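Local coordinates for protein 6-phosphogluconolactonase (Thermotoga maritima, PDB 1VL1) that catalyses the hydrolysis of 6-phosphogluconolactone to 6-phosphogluconate, the second step of the oxidative stage of the pentose phosphate pathway, at residues 16-21 with 226-231; 141-146 with 191-196; 186-191 with 218-223. One frame throughout, in Å; residues are numbered along the deposited sequence.

How the contacts relate
Contacts 1 and 2 are parallel strand pairings in one sheet, in the order 16-21, 225-231, 192-198, 140-143; their centres are about 10 Å apart, and backbone bonds of Val-227 to Val-193 and Phe-195 join them. Contact 3 joins the end of helix 184-187 and the turn after it to the loop before strand 225-231, its centre about 9 Å from that of contact 2 and about 16 Å from that of contact 1. It shares Leu-191 with contact 2. Along the chain, contact 1 brings the two termini together and encloses the other two, whose segments alternate. The parallel strands with helices on both faces form the Rossmann-like core expected of this family.

Contact 1. Residues 16-21 with 226-231; sequences TVIYLL and TVWFVG
Tyr-19 and Phe-229 stand side by side on one face of the parallel strand pair 16-21 and 226-231, their rings pointing the same way. Like first torsions (chi1 -70° and -65°) send both CG atoms the same way from neighbouring positions, and similar second torsions leave the ring planes 11° apart. The centroids are 5.2 Å apart, however, so the rings are slid past one another and barely overlap; their nearest atoms are Tyr-19 CD2 and Phe-229 CE1 at 3.6 Å. Val-227 CG1 serves both rings: it meets the edge of the tyrosine, 3.7 Å from Tyr-19 CE2, and lies over one face of the phenylalanine, toward the rim. Helix 25-43 packs on this side.

On the other face, Trp-228 receives two neighbours. Thr-16 CG2 comes to the edge of the indole, 3.8 Å from Trp-228 CD1, whereas the Ile-18 side chain lies alongside, its CG1 4.0 Å from Trp-228 CB. Farther along, the end of Leu-20 turns in, with Leu-20 CD2 3.9 Å from Val-230 CB. Trp-228 and Val-230 are covered by helix 200-210, and the indole also stacks on Phe-195 of the next strand.

Five backbone hydrogen bonds join the strands in the parallel pattern. Tyr-19 N donates to Trp-228 O (2.9 Å) and Tyr-19 O accepts from Val-230 N (2.8 Å); Val-17 N, Val-17 O and Leu-21 N extend the ladder to either side.

Polar pairing across the strands is therefore left to the backbone, while the side chains meet through carbon. Residues 226-231 are all buried and those of 16-21 at least partly exposed, which agrees with the edge position of strand 16-21, paired within the sheet with 225-231.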
loop_
_atom_site.group_PDB
_atom_site.type_symbol
_atom_site.label_atom_id
_atom_site.label_comp_id
_atom_site.label_asym_id
_atom_site.label_seq_id
_atom_site.Cartn_x
_atom_site.Cartn_y
_atom_site.Cartn_z
ATOM N N THR A 16 16.205 -3.316 7.973
ATOM C CA THR A 16 14.863 -3.857 8.130
ATOM C C THR A 16 14.633 -4.058 9.623
ATOM O O THR A 16 15.532 -4.537 10.320
ATOM C CB THR A 16 14.759 -5.204 7.379
ATOM O OG1 THR A 16 14.901 -4.975 5.962
ATOM C CG2 THR A 16 13.389 -5.835 7.528
ATOM N N VAL A 17 13.433 -3.719 10.086
ATOM C CA VAL A 17 13.006 -3.967 11.465
ATOM C C VAL A 17 11.737 -4.815 11.410
ATOM O O VAL A 17 10.886 -4.573 10.575
ATOM C CB VAL A 17 12.830 -2.641 12.241
ATOM C CG1 VAL A 17 12.445 -2.898 13.650
ATOM C CG2 VAL A 17 14.121 -1.823 12.172
ATOM N N ILE A 18 11.679 -5.877 12.234
ATOM C CA ILE A 18 10.504 -6.723 12.368
ATOM C C ILE A 18 10.021 -6.694 13.826
ATOM O O ILE A 18 10.769 -6.966 14.731
ATOM C CB ILE A 18 10.828 -8.210 11.987
ATOM C CG1 ILE A 18 11.256 -8.315 10.525
ATOM C CG2 ILE A 18 9.620 -9.057 12.238
ATOM C CD1 ILE A 18 12.102 -9.459 10.229
ATOM N N TYR A 19 8.750 -6.299 14.002
ATOM C CA TYR A 19 8.067 -6.326 15.285
ATOM C C TYR A 19 7.186 -7.544 15.308
ATOM O O TYR A 19 6.353 -7.663 14.411
ATOM C CB TYR A 19 7.176 -5.099 15.428
ATOM C CG TYR A 19 7.939 -3.802 15.593
ATOM C CD1 TYR A 19 8.317 -3.343 16.834
ATOM C CD2 TYR A 19 8.231 -3.017 14.504
ATOM C CE1 TYR A 19 9.010 -2.180 16.963
ATOM C CE2 TYR A 19 8.923 -1.861 14.630
ATOM C CZ TYR A 19 9.286 -1.426 15.840
ATOM O OH TYR A 19 9.949 -0.226 15.937
ATOM N N LEU A 20 7.338 -8.385 16.322
ATOM C CA LEU A 20 6.528 -9.574 16.524
ATOM C C LEU A 20 5.594 -9.266 17.682
ATOM O O LEU A 20 6.047 -9.063 18.810
ATOM C CB LEU A 20 7.350 -10.790 16.878
ATOM C CG LEU A 20 8.439 -11.262 15.930
ATOM C CD1 LEU A 20 9.074 -12.480 16.501
ATOM C CD2 LEU A 20 7.840 -11.557 14.594
ATOM N N LEU A 21 4.298 -9.256 17.384
ATOM C CA LEU A 21 3.253 -8.822 18.294
ATOM C C LEU A 21 2.298 -9.983 18.604
ATOM O O LEU A 21 1.895 -10.726 17.715
ATOM C CB LEU A 21 2.454 -7.703 17.648
ATOM C CG LEU A 21 3.303 -6.513 17.206
ATOM C CD1 LEU A 21 2.777 -5.792 15.989
ATOM C CD2 LEU A 21 3.430 -5.595 18.405
ATOM N N THR A 226 12.688 -0.435 6.066
ATOM C CA THR A 226 11.589 -1.350 5.863
ATOM C C THR A 226 11.228 -1.944 7.222
ATOM O O THR A 226 12.094 -2.358 7.989
ATOM C CB THR A 226 11.983 -2.467 4.918
ATOM O OG1 THR A 226 12.456 -1.901 3.686
ATOM C CG2 THR A 226 10.850 -3.296 4.560
ATOM N N VAL A 227 9.950 -1.906 7.530
ATOM C CA VAL A 227 9.434 -2.375 8.809
ATOM C C VAL A 227 8.315 -3.357 8.614
ATOM O O VAL A 227 7.364 -3.080 7.882
ATOM C CB VAL A 227 8.871 -1.195 9.612
ATOM C CG1 VAL A 227 8.335 -1.728 10.956
ATOM C CG2 VAL A 227 9.946 -0.082 9.848
ATOM N N TRP A 228 8.386 -4.507 9.287
ATOM C CA TRP A 228 7.307 -5.476 9.286
ATOM C C TRP A 228 6.625 -5.430 10.677
ATOM O O TRP A 228 7.277 -5.474 11.705
ATOM C CB TRP A 228 7.833 -6.884 9.048
ATOM C CG TRP A 228 8.436 -7.078 7.669
ATOM C CD1 TRP A 228 9.638 -6.597 7.245
ATOM C CD2 TRP A 228 7.883 -7.795 6.574
ATOM N NE1 TRP A 228 9.871 -6.962 5.954
ATOM C CE2 TRP A 228 8.783 -7.664 5.493
ATOM C CE3 TRP A 228 6.716 -8.503 6.377
ATOM C CZ2 TRP A 228 8.577 -8.277 4.274
ATOM C CZ3 TRP A 228 6.513 -9.111 5.150
ATOM C CH2 TRP A 228 7.429 -8.967 4.112
ATOM N N PHE A 229 5.293 -5.384 10.668
ATOM C CA PHE A 229 4.518 -5.536 11.886
ATOM C C PHE A 229 3.820 -6.883 11.742
ATOM O O PHE A 229 2.906 -7.032 10.910
ATOM C CB PHE A 229 3.501 -4.396 12.015
ATOM C CG PHE A 229 4.108 -3.057 12.191
ATOM C CD1 PHE A 229 4.587 -2.679 13.399
ATOM C CD2 PHE A 229 4.182 -2.143 11.128
ATOM C CE1 PHE A 229 5.185 -1.433 13.575
ATOM C CE2 PHE A 229 4.772 -0.878 11.312
ATOM C CZ PHE A 229 5.238 -0.520 12.520
ATOM N N VAL A 230 4.254 -7.854 12.529
ATOM C CA VAL A 230 3.832 -9.237 12.390
ATOM C C VAL A 230 3.010 -9.681 13.584
ATOM O O VAL A 230 3.499 -9.671 14.725
ATOM C CB VAL A 230 5.035 -10.136 12.283
ATOM C CG1 VAL A 230 4.596 -11.607 12.052
ATOM C CG2 VAL A 230 5.961 -9.620 11.180
ATOM N N GLY A 231 1.747 -10.026 13.317
ATOM C CA GLY A 231 0.826 -10.499 14.350
ATOM C C GLY A 231 0.700 -12.020 14.342
ATOM O O GLY A 231 0.866 -12.646 13.313
#

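Contact 2. Residues 141-146 with 191-196; sequences AILGMG and LYVLFL
Leu-143 and Val-193 meet because the outer torsion of the leucine is extended (chi2 178°) and CG1 of the valine is anti to its backbone N (chi1 169°): Leu-143 CD1 thereby comes to 3.9 Å from Val-193 CG1. On the opposite face of the strands, CG2 of Ile-142 is anti to the backbone N and touches Leu-196 CD2 at 3.7 Å. These contacts each join residues two steps out of register, Leu-143 to the partner of Ala-141 and Ile-142 to Leu-196, two residues past its partner Leu-194, so apolar packing runs diagonally over both faces.

Four hydrogen bonds hold the parallel strands. Ala-141 N-H reaches Tyr-192 O, Ala-141 O accepts from Leu-194 N, Leu-143 N-H reaches Leu-194 O, and Leu-143 O accepts from Leu-196 N at 2.8 Å with a more bent N-H...O angle of 146°. Beyond Leu-143 direct pairing gives way to water: one molecule accepts from Met-145 N at 3.0 Å and donates to Leu-196 O at 2.6 Å, bridging the chains where they part. There Gly-144 O lies at the edge of the Phe-195 ring, 3.9 Å from Phe-195 CD1. A citrate, probably from the crystallisation liquor, is bound near Gly-144, consistent with a pocket at the carboxyl ends of the strands, the usual site in Rossmann-like folds.

The pair lies deep in the sheet, with strand 47-51 hydrogen-bonded beside Ile-142 and strand 225-231 beyond 192-198. Helix 25-43 packs against Ile-142, Leu-194 and Leu-196, while helix 200-210 touches Met-145.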
loop_
_atom_site.group_PDB
_atom_site.type_symbol
_atom_site.label_atom_id
_atom_site.label_comp_id
_atom_site.label_asym_id
_atom_site.label_seq_id
_atom_site.Cartn_x
_atom_site.Cartn_y
_atom_site.Cartn_z
ATOM N N ALA A 141 4.801 3.899 2.598
ATOM C CA ALA A 141 3.978 2.935 1.932
ATOM C C ALA A 141 3.510 1.948 3.005
ATOM O O ALA A 141 4.311 1.445 3.757
ATOM C CB ALA A 141 4.721 2.219 0.834
ATOM N N ILE A 142 2.218 1.760 3.104
ATOM C CA ILE A 142 1.588 0.811 4.046
ATOM C C ILE A 142 1.032 -0.340 3.227
ATOM O O ILE A 142 -0.003 -0.227 2.499
ATOM C CB ILE A 142 0.479 1.495 4.915
ATOM C CG1 ILE A 142 1.011 2.739 5.610
ATOM C CG2 ILE A 142 -0.082 0.509 5.945
ATOM C CD1 ILE A 142 -0.023 3.614 6.276
ATOM N N LEU A 143 1.734 -1.464 3.313
ATOM C CA LEU A 143 1.497 -2.570 2.426
ATOM C C LEU A 143 1.136 -3.818 3.162
ATOM O O LEU A 143 1.521 -3.975 4.350
ATOM C CB LEU A 143 2.771 -2.834 1.617
ATOM C CG LEU A 143 3.245 -1.668 0.767
ATOM C CD1 LEU A 143 4.568 -2.042 0.040
ATOM C CD2 LEU A 143 2.162 -1.229 -0.225
ATOM N N GLY A 144 0.318 -4.657 2.528
ATOM C CA GLY A 144 0.111 -6.051 2.946
ATOM C C GLY A 144 0.962 -7.026 2.168
ATOM O O GLY A 144 1.712 -6.643 1.268
ATOM N N MET A 145 0.864 -8.289 2.519
ATOM C CA MET A 145 1.480 -9.343 1.721
ATOM C C MET A 145 0.557 -10.523 1.759
ATOM O O MET A 145 0.020 -10.840 2.786
ATOM C CB MET A 145 2.816 -9.751 2.341
ATOM C CG MET A 145 3.469 -10.911 1.645
ATOM S SD MET A 145 4.965 -11.537 2.443
ATOM C CE MET A 145 4.194 -12.418 3.761
ATOM N N GLY A 146 0.335 -11.134 0.616
ATOM C CA GLY A 146 -0.490 -12.281 0.519
ATOM C C GLY A 146 0.177 -13.496 1.102
ATOM O O GLY A 146 1.393 -13.517 1.284
ATOM N N LEU A 191 10.341 6.382 1.188
ATOM C CA LEU A 191 11.325 6.505 2.263
ATOM C C LEU A 191 11.143 5.349 3.277
ATOM O O LEU A 191 12.120 4.710 3.661
ATOM C CB LEU A 191 11.223 7.875 2.951
ATOM C CG LEU A 191 11.518 9.098 2.064
ATOM C CD1 LEU A 191 11.307 10.397 2.867
ATOM C CD2 LEU A 191 12.994 9.054 1.556
ATOM N N TYR A 192 9.892 5.081 3.648
ATOM C CA TYR A 192 9.565 4.046 4.634
ATOM C C TYR A 192 8.539 3.106 4.050
ATOM O O TYR A 192 7.552 3.535 3.495
ATOM C CB TYR A 192 9.027 4.687 5.920
ATOM C CG TYR A 192 10.012 5.623 6.583
ATOM C CD1 TYR A 192 10.988 5.139 7.402
ATOM C CD2 TYR A 192 9.986 7.009 6.316
ATOM C CE1 TYR A 192 11.937 5.986 7.983
ATOM C CE2 TYR A 192 10.946 7.895 6.894
ATOM C CZ TYR A 192 11.919 7.346 7.731
ATOM O OH TYR A 192 12.875 8.135 8.352
ATOM N N VAL A 193 8.812 1.801 4.120
ATOM C CA VAL A 193 7.888 0.819 3.704
ATOM C C VAL A 193 7.508 0.006 4.954
ATOM O O VAL A 193 8.390 -0.465 5.689
ATOM C CB VAL A 193 8.493 -0.130 2.659
ATOM C CG1 VAL A 193 7.606 -1.282 2.433
ATOM C CG2 VAL A 193 8.713 0.590 1.345
ATOM N N LEU A 194 6.205 -0.059 5.202
ATOM C CA LEU A 194 5.642 -0.828 6.315
ATOM C C LEU A 194 4.861 -1.986 5.755
ATOM O O LEU A 194 3.953 -1.795 4.943
ATOM C CB LEU A 194 4.682 0.037 7.136
ATOM C CG LEU A 194 5.203 1.408 7.581
ATOM C CD1 LEU A 194 4.210 2.077 8.597
ATOM C CD2 LEU A 194 6.547 1.328 8.164
ATOM N N PHE A 195 5.146 -3.205 6.203
ATOM C CA PHE A 195 4.333 -4.369 5.842
ATOM C C PHE A 195 3.492 -4.763 7.063
ATOM O O PHE A 195 4.013 -4.834 8.159
ATOM C CB PHE A 195 5.221 -5.585 5.485
ATOM C CG PHE A 195 5.855 -5.478 4.121
ATOM C CD1 PHE A 195 5.155 -5.909 2.986
ATOM C CD2 PHE A 195 7.157 -5.017 3.983
ATOM C CE1 PHE A 195 5.721 -5.818 1.739
ATOM C CE2 PHE A 195 7.722 -4.960 2.713
ATOM C CZ PHE A 195 7.032 -5.335 1.639
ATOM N N LEU A 196 2.220 -5.081 6.842
ATOM C CA LEU A 196 1.299 -5.457 7.914
ATOM C C LEU A 196 0.812 -6.857 7.622
ATOM O O LEU A 196 0.090 -7.043 6.640
ATOM C CB LEU A 196 0.109 -4.506 7.921
ATOM C CG LEU A 196 0.223 -3.151 8.553
ATOM C CD1 LEU A 196 1.495 -2.491 8.400
ATOM C CD2 LEU A 196 -0.977 -2.297 8.199
HETATM O O HOH W 1 -1.043 -8.562 4.804
#

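Contact 3. Residues 186-191 with 218-223; sequences ALNTSL and YFVRGK
Asn-188 holds the backbone on both sides of Val-220 with its one carboxamide. Its CG lies anti to the carbonyl carbon (chi1 -73°), which brings that atom close to 219-221. Asn-188 ND2 donates to Phe-219 O at 3.0 Å, and this acceptor lies within 6° of the amide plane; Asn-188 OD1 accepts from Arg-221 N at 2.9 Å, the donor standing above the carbonyl plane, 38° out of it. Two bonds at the two ends of the group fix its rotation. Lys-223 N donates to Ser-190 O at 2.8 Å, in the carbonyl plane, and the type I turn 187-190 is reinforced by Ser-190 OG donating to Leu-187 O. The buried apolar part joins Val-220 and Leu-187: Val-220 CG1 packs 3.9 Å from Leu-187 CB, and Val-220 CG2 is equally near Leu-187 CD1. Val-220 also touches Leu-143, Val-193 and Phe-195 of the sheet, so the loop closes over the strands here.

The outer side is looser and relies on solvent. A water donates to both Asn-188 O and Arg-221 O, bridging two backbone acceptors. Lys-223 is exposed, yet its extended chain passes over the turn, with Lys-223 CE 3.0 Å from Thr-189 O.

An alanine in place of Asn-188 would probably leave Phe-219 O and Arg-221 N without these partners and set the loop around Val-220 freer to move.

The three direct hydrogen bonds between the segments thus join neutral amide N-H and carbonyl groups, two through the Asn-188 carboxamide and one from backbone to backbone, while the charged ends of Lys-223 and Arg-221 have neutral partners, Gln-137 OE1 and Tyr-218 O.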
loop_
_atom_site.group_PDB
_atom_site.type_symbol
_atom_site.label_atom_id
_atom_site.label_comp_id
_atom_site.label_asym_id
_atom_site.label_seq_id
_atom_site.Cartn_x
_atom_site.Cartn_y
_atom_site.Cartn_z
ATOM N N ALA A 186 8.212 2.080 -8.466
ATOM C CA ALA A 186 7.354 3.083 -7.831
ATOM C C ALA A 186 7.395 2.880 -6.308
ATOM O O ALA A 186 7.615 3.822 -5.526
ATOM C CB ALA A 186 5.936 2.992 -8.371
ATOM N N LEU A 187 7.227 1.629 -5.899
ATOM C CA LEU A 187 7.160 1.322 -4.445
ATOM C C LEU A 187 8.469 1.675 -3.764
ATOM O O LEU A 187 8.499 2.166 -2.631
ATOM C CB LEU A 187 6.756 -0.151 -4.208
ATOM C CG LEU A 187 5.287 -0.485 -4.565
ATOM C CD1 LEU A 187 5.076 -1.948 -4.406
ATOM C CD2 LEU A 187 4.376 0.254 -3.623
ATOM N N ASN A 188 9.571 1.383 -4.445
ATOM C CA ASN A 188 10.891 1.606 -3.896
ATOM C C ASN A 188 11.360 3.071 -3.854
ATOM O O ASN A 188 12.422 3.387 -3.319
ATOM C CB ASN A 188 11.870 0.658 -4.617
ATOM C CG ASN A 188 11.717 -0.800 -4.197
ATOM O OD1 ASN A 188 11.036 -1.106 -3.228
ATOM N ND2 ASN A 188 12.329 -1.701 -4.954
ATOM N N THR A 189 10.557 4.015 -4.360
ATOM C CA THR A 189 10.817 5.421 -4.074
ATOM C C THR A 189 10.378 5.824 -2.666
ATOM O O THR A 189 10.725 6.922 -2.216
ATOM C CB THR A 189 10.112 6.392 -5.047
ATOM O OG1 THR A 189 8.682 6.292 -4.918
ATOM C CG2 THR A 189 10.434 6.046 -6.497
ATOM N N SER A 190 9.652 4.956 -1.976
ATOM C CA SER A 190 9.166 5.272 -0.639
ATOM C C SER A 190 10.298 5.320 0.379
ATOM O O SER A 190 11.126 4.415 0.440
ATOM C CB SER A 190 8.166 4.231 -0.203
ATOM O OG SER A 190 7.076 4.018 -1.076
ATOM N N LEU A 191 10.341 6.382 1.188
ATOM C CA LEU A 191 11.325 6.505 2.263
ATOM C C LEU A 191 11.143 5.349 3.277
ATOM O O LEU A 191 12.120 4.710 3.661
ATOM C CB LEU A 191 11.223 7.875 2.951
ATOM C CG LEU A 191 11.518 9.098 2.064
ATOM C CD1 LEU A 191 11.307 10.397 2.867
ATOM C CD2 LEU A 191 12.994 9.054 1.556
ATOM N N TYR A 218 9.910 -9.621 -1.243
ATOM C CA TYR A 218 11.376 -9.548 -1.013
ATOM C C TYR A 218 11.983 -8.321 -1.660
ATOM O O TYR A 218 12.939 -7.786 -1.138
ATOM C CB TYR A 218 12.086 -10.772 -1.601
ATOM C CG TYR A 218 13.574 -10.777 -1.472
ATOM C CD1 TYR A 218 14.191 -11.059 -0.260
ATOM C CD2 TYR A 218 14.381 -10.503 -2.586
ATOM C CE1 TYR A 218 15.578 -11.074 -0.162
ATOM C CE2 TYR A 218 15.736 -10.567 -2.515
ATOM C CZ TYR A 218 16.335 -10.804 -1.283
ATOM O OH TYR A 218 17.710 -10.869 -1.174
ATOM N N PHE A 219 11.401 -7.848 -2.760
ATOM C CA PHE A 219 12.048 -6.756 -3.541
ATOM C C PHE A 219 11.606 -5.368 -3.203
ATOM O O PHE A 219 12.134 -4.408 -3.786
ATOM C CB PHE A 219 11.886 -7.010 -5.044
ATOM C CG PHE A 219 12.525 -8.285 -5.500
ATOM C CD1 PHE A 219 13.897 -8.362 -5.736
ATOM C CD2 PHE A 219 11.769 -9.418 -5.635
ATOM C CE1 PHE A 219 14.491 -9.538 -6.097
ATOM C CE2 PHE A 219 12.383 -10.630 -6.006
ATOM C CZ PHE A 219 13.730 -10.674 -6.261
ATOM N N VAL A 220 10.679 -5.222 -2.260
ATOM C CA VAL A 220 10.120 -3.920 -1.928
ATOM C C VAL A 220 10.750 -3.472 -0.614
ATOM O O VAL A 220 10.585 -4.101 0.449
ATOM C CB VAL A 220 8.569 -3.904 -1.817
ATOM C CG1 VAL A 220 8.102 -2.523 -1.482
ATOM C CG2 VAL A 220 7.965 -4.264 -3.101
ATOM N N ARG A 221 11.518 -2.396 -0.702
ATOM C CA ARG A 221 12.267 -1.864 0.425
ATOM C C ARG A 221 12.157 -0.375 0.487
ATOM O O ARG A 221 12.181 0.304 -0.560
ATOM C CB ARG A 221 13.725 -2.226 0.302
ATOM C CG ARG A 221 14.024 -3.687 0.156
ATOM C CD ARG A 221 13.777 -4.529 1.390
ATOM N NE ARG A 221 14.001 -5.955 1.047
ATOM C CZ ARG A 221 15.116 -6.636 1.189
ATOM N NH1 ARG A 221 16.211 -6.062 1.700
ATOM N NH2 ARG A 221 15.149 -7.916 0.797
ATOM N N GLY A 222 12.093 0.173 1.697
ATOM C CA GLY A 222 12.134 1.610 1.877
ATOM C C GLY A 222 13.546 2.159 1.662
ATOM O O GLY A 222 14.539 1.488 1.897
ATOM N N LYS A 223 13.650 3.380 1.156
ATOM C CA LYS A 223 14.957 3.968 0.967
ATOM C C LYS A 223 15.681 4.209 2.295
ATOM O O LYS A 223 16.923 4.156 2.361
ATOM C CB LYS A 223 14.850 5.323 0.305
ATOM C CG LYS A 223 14.361 5.333 -1.073
ATOM C CD LYS A 223 14.263 6.811 -1.462
ATOM C CE LYS A 223 13.642 7.025 -2.795
ATOM N NZ LYS A 223 13.486 8.488 -3.067
HETATM O O HOH W 2 14.134 1.587 -2.054
#